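Side-chain contact in putative TOXIN related protein (Parabacteroides distasonis ATCC 8503, PDB 3K0Y), which is of unknown function, a putative toxin-related protein that joins a NigD-like OB domain to a C-terminal beta-sandwich domain: residues Ile139-Glu144 with Thr149-His154. Residues are numbered along the deposited sequence; the frame is centred on the assembly and turned at random.
Sequences IQPDAE and TLEFRH
Ile139 and Glu151 form the last antiparallel bridge of a beta hairpin in the NigD-like C-terminal beta-sandwich domain, just where the first strand gives way to its connecting loop. It is a hydrogen-bonded pair: Ile139 N donates to Glu151 O at 3.0 Å, and Glu151 N returns a bond to Ile139 O at 2.8 Å. Both side chains leave the same face of the sheet. With chi1 at 70°, the CG1 branch of Ile139 swings between its own N and carbonyl carbon, and its tip, CD1, comes 3.5 Å from Glu151 OE1 and 3.8 Å from Arg153 NE. The branched hydrocarbon thus lies against a buried ion pair. Arg153, bent at chi2 (-88°), turns its guanidinium side-on to that carboxylate, and NE and NH2 (2.7 Å) both donate to Glu151 OE1 from one face of the carboxylate plane. The adjacent guanidinium, with two N-H donors on OE1, probably favours the ionised glutamate. Pro141 lacks an amide hydrogen, which suits the point where strand pairing stops; its ring packs instead on Glu151, CG lying 3.8 Å from OE2. Beyond it, a water accepts from Asp142 N and donates to Thr149 O, bridging the parting backbones. Leu150, on the opposite face of its strand, runs beside the Gln140 side chain, the two pointing the same way, while Gln140 NE2 bonds to Pro147 O within the loop. Ile139 and Arg153 also pack against helix 97-101, where Asp98 takes a second salt bridge from Arg153, and strand 149-155 pairs on its other edge with strand 184-192, whose Trp191 touches Glu151 and Arg153.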
ATOM      1  N   ILE A 139     -10.226  -3.028   4.473  1.00 42.73           N
ATOM      2  CA  ILE A 139     -11.215  -2.744   5.510  1.00 43.42           C
ATOM      3  C   ILE A 139     -11.012  -3.540   6.767  1.00 43.13           C
ATOM      4  O   ILE A 139     -10.322  -4.575   6.780  1.00 42.24           O
ATOM      5  CB  ILE A 139     -12.619  -2.991   5.036  1.00 43.94           C
ATOM      6  CG1 ILE A 139     -12.899  -4.491   4.850  1.00 44.10           C
ATOM      7  CG2 ILE A 139     -12.875  -2.184   3.741  1.00 44.82           C
ATOM      8  CD1 ILE A 139     -14.371  -4.779   4.468  1.00 45.57           C
ATOM      9  N   GLN A 140     -11.581  -3.030   7.854  1.00 43.20           N
ATOM     10  CA  GLN A 140     -11.558  -3.778   9.139  1.00 42.68           C
ATOM     11  C   GLN A 140     -12.939  -4.335   9.392  1.00 42.54           C
ATOM     12  O   GLN A 140     -13.841  -3.562   9.734  1.00 41.72           O
ATOM     13  CB  GLN A 140     -11.201  -2.835  10.294  1.00 44.19           C
ATOM     14  CG  GLN A 140      -9.790  -2.344  10.315  1.00 44.04           C
ATOM     15  CD  GLN A 140      -9.598  -1.278  11.372  1.00 47.26           C
ATOM     16  OE1 GLN A 140     -10.126  -0.175  11.259  1.00 50.78           O
ATOM     17  NE2 GLN A 140      -8.820  -1.586  12.386  1.00 45.00           N
ATOM     18  N   PRO A 141     -13.144  -5.652   9.239  1.00 42.49           N
ATOM     19  CA  PRO A 141     -14.492  -6.111   9.514  1.00 43.87           C
ATOM     20  C   PRO A 141     -14.985  -5.875  10.975  1.00 43.31           C
ATOM     21  O   PRO A 141     -16.140  -5.820  11.171  1.00 42.27           O
ATOM     22  CB  PRO A 141     -14.395  -7.622   9.266  1.00 44.66           C
ATOM     23  CG  PRO A 141     -12.996  -7.919   9.373  1.00 44.40           C
ATOM     24  CD  PRO A 141     -12.297  -6.765   8.831  1.00 42.99           C
ATOM     25  N   ASP A 142     -14.099  -5.797  11.962  1.00 42.85           N
ATOM     26  CA  ASP A 142     -14.507  -5.592  13.361  1.00 42.02           C
ATOM     27  C   ASP A 142     -13.356  -4.875  14.049  1.00 41.23           C
ATOM     28  O   ASP A 142     -12.484  -5.505  14.655  1.00 40.55           O
ATOM     29  CB  ASP A 142     -14.771  -6.950  14.043  1.00 41.96           C
ATOM     30  CG  ASP A 142     -15.366  -6.804  15.452  1.00 43.92           C
ATOM     31  OD1 ASP A 142     -15.335  -5.661  15.966  1.00 41.29           O
ATOM     32  OD2 ASP A 142     -15.882  -7.820  16.014  1.00 40.83           O
ATOM     33  N   ALA A 143     -13.332  -3.558  13.932  1.00 40.81           N
ATOM     34  CA  ALA A 143     -12.226  -2.764  14.476  1.00 40.94           C
ATOM     35  C   ALA A 143     -12.242  -2.707  15.997  1.00 41.04           C
ATOM     36  O   ALA A 143     -11.212  -2.541  16.611  1.00 42.36           O
ATOM     37  CB  ALA A 143     -12.252  -1.341  13.882  1.00 41.98           C
ATOM     38  N   GLU A 144     -13.395  -2.900  16.620  1.00 40.52           N
ATOM     39  CA  GLU A 144     -13.455  -2.928  18.045  1.00 40.76           C
ATOM     40  C   GLU A 144     -12.809  -4.203  18.600  1.00 40.64           C
ATOM     41  O   GLU A 144     -12.082  -4.141  19.562  1.00 41.22           O
ATOM     42  CB  GLU A 144     -14.905  -2.869  18.568  1.00 39.57           C
ATOM     43  N   THR A 149      -6.941  -7.159  12.294  1.00 43.12           N
ATOM     44  CA  THR A 149      -7.371  -8.127  11.295  1.00 44.03           C
ATOM     45  C   THR A 149      -8.035  -7.277  10.196  1.00 44.32           C
ATOM     46  O   THR A 149      -9.030  -6.541  10.445  1.00 45.09           O
ATOM     47  CB  THR A 149      -8.358  -9.225  11.823  1.00 43.72           C
ATOM     48  OG1 THR A 149      -7.741 -10.043  12.837  1.00 47.36           O
ATOM     49  CG2 THR A 149      -8.836 -10.141  10.672  1.00 43.37           C
ATOM     50  N   LEU A 150      -7.488  -7.379   8.984  1.00 44.50           N
ATOM     51  CA  LEU A 150      -7.946  -6.604   7.838  1.00 44.20           C
ATOM     52  C   LEU A 150      -8.349  -7.501   6.688  1.00 44.35           C
ATOM     53  O   LEU A 150      -7.965  -8.674   6.642  1.00 44.04           O
ATOM     54  CB  LEU A 150      -6.874  -5.638   7.411  1.00 43.67           C
ATOM     55  CG  LEU A 150      -6.287  -4.731   8.487  1.00 46.37           C
ATOM     56  CD1 LEU A 150      -4.914  -4.170   8.007  1.00 49.73           C
ATOM     57  CD2 LEU A 150      -7.215  -3.586   8.772  1.00 50.36           C
ATOM     58  N   GLU A 151      -9.155  -6.952   5.769  1.00 43.45           N
ATOM     59  CA  GLU A 151      -9.519  -7.656   4.555  1.00 43.03           C
ATOM     60  C   GLU A 151      -9.161  -6.799   3.339  1.00 42.02           C
ATOM     61  O   GLU A 151      -9.537  -5.630   3.258  1.00 42.61           O
ATOM     62  CB  GLU A 151     -11.013  -7.934   4.496  1.00 42.96           C
ATOM     63  CG  GLU A 151     -11.540  -8.794   5.531  1.00 43.79           C
ATOM     64  CD  GLU A 151     -13.083  -8.983   5.459  1.00 43.48           C
ATOM     65  OE1 GLU A 151     -13.793  -8.257   4.726  1.00 42.74           O
ATOM     66  OE2 GLU A 151     -13.562  -9.884   6.158  1.00 46.18           O
ATOM     67  N   PHE A 152      -8.434  -7.386   2.408  1.00 41.02           N
ATOM     68  CA  PHE A 152      -8.125  -6.770   1.167  1.00 40.85           C
ATOM     69  C   PHE A 152      -9.241  -7.150   0.231  1.00 40.60           C
ATOM     70  O   PHE A 152      -9.493  -8.306  -0.007  1.00 42.06           O
ATOM     71  CB  PHE A 152      -6.780  -7.256   0.624  1.00 40.87           C
ATOM     72  CG  PHE A 152      -6.471  -6.754  -0.757  1.00 40.88           C
ATOM     73  CD1 PHE A 152      -6.328  -5.398  -0.989  1.00 41.01           C
ATOM     74  CD2 PHE A 152      -6.355  -7.617  -1.811  1.00 41.12           C
ATOM     75  CE1 PHE A 152      -6.059  -4.924  -2.261  1.00 42.51           C
ATOM     76  CE2 PHE A 152      -6.063  -7.167  -3.086  1.00 43.51           C
ATOM     77  CZ  PHE A 152      -5.903  -5.807  -3.320  1.00 42.83           C
ATOM     78  N   ARG A 153      -9.898  -6.151  -0.319  1.00 41.39           N
ATOM     79  CA  ARG A 153     -11.090  -6.336  -1.110  1.00 41.30           C
ATOM     80  C   ARG A 153     -10.897  -5.818  -2.545  1.00 40.57           C
ATOM     81  O   ARG A 153     -10.197  -4.805  -2.774  1.00 39.58           O
ATOM     82  CB  ARG A 153     -12.204  -5.577  -0.404  1.00 41.93           C
ATOM     83  CG  ARG A 153     -12.534  -6.138   0.951  1.00 44.60           C
ATOM     84  CD  ARG A 153     -13.544  -7.164   0.717  1.00 49.23           C
ATOM     85  NE  ARG A 153     -14.206  -7.628   1.911  1.00 50.53           N
ATOM     86  CZ  ARG A 153     -15.327  -8.325   1.872  1.00 47.02           C
ATOM     87  NH1 ARG A 153     -15.887  -8.606   0.716  1.00 43.60           N
ATOM     88  NH2 ARG A 153     -15.856  -8.766   2.985  1.00 48.12           N
ATOM     89  N   HIS A 154     -11.486  -6.553  -3.500  1.00 40.12           N
ATOM     90  CA  HIS A 154     -11.398  -6.265  -4.921  1.00 39.46           C
ATOM     91  C   HIS A 154     -12.763  -6.449  -5.543  1.00 39.52           C
ATOM     92  O   HIS A 154     -13.376  -7.541  -5.411  1.00 39.62           O
ATOM     93  CB  HIS A 154     -10.348  -7.164  -5.558  1.00 40.21           C
ATOM     94  CG  HIS A 154     -10.344  -7.191  -7.062  1.00 38.33           C
ATOM     95  ND1 HIS A 154     -10.591  -8.344  -7.765  1.00 40.78           N
ATOM     96  CD2 HIS A 154     -10.023  -6.254  -7.986  1.00 39.12           C
ATOM     97  CE1 HIS A 154     -10.481  -8.107  -9.062  1.00 38.20           C
ATOM     98  NE2 HIS A 154     -10.148  -6.839  -9.227  1.00 39.05           N
TER
HETATM   99  O   HOH W   1     -11.261  -6.098  11.994  1.00 35.95           O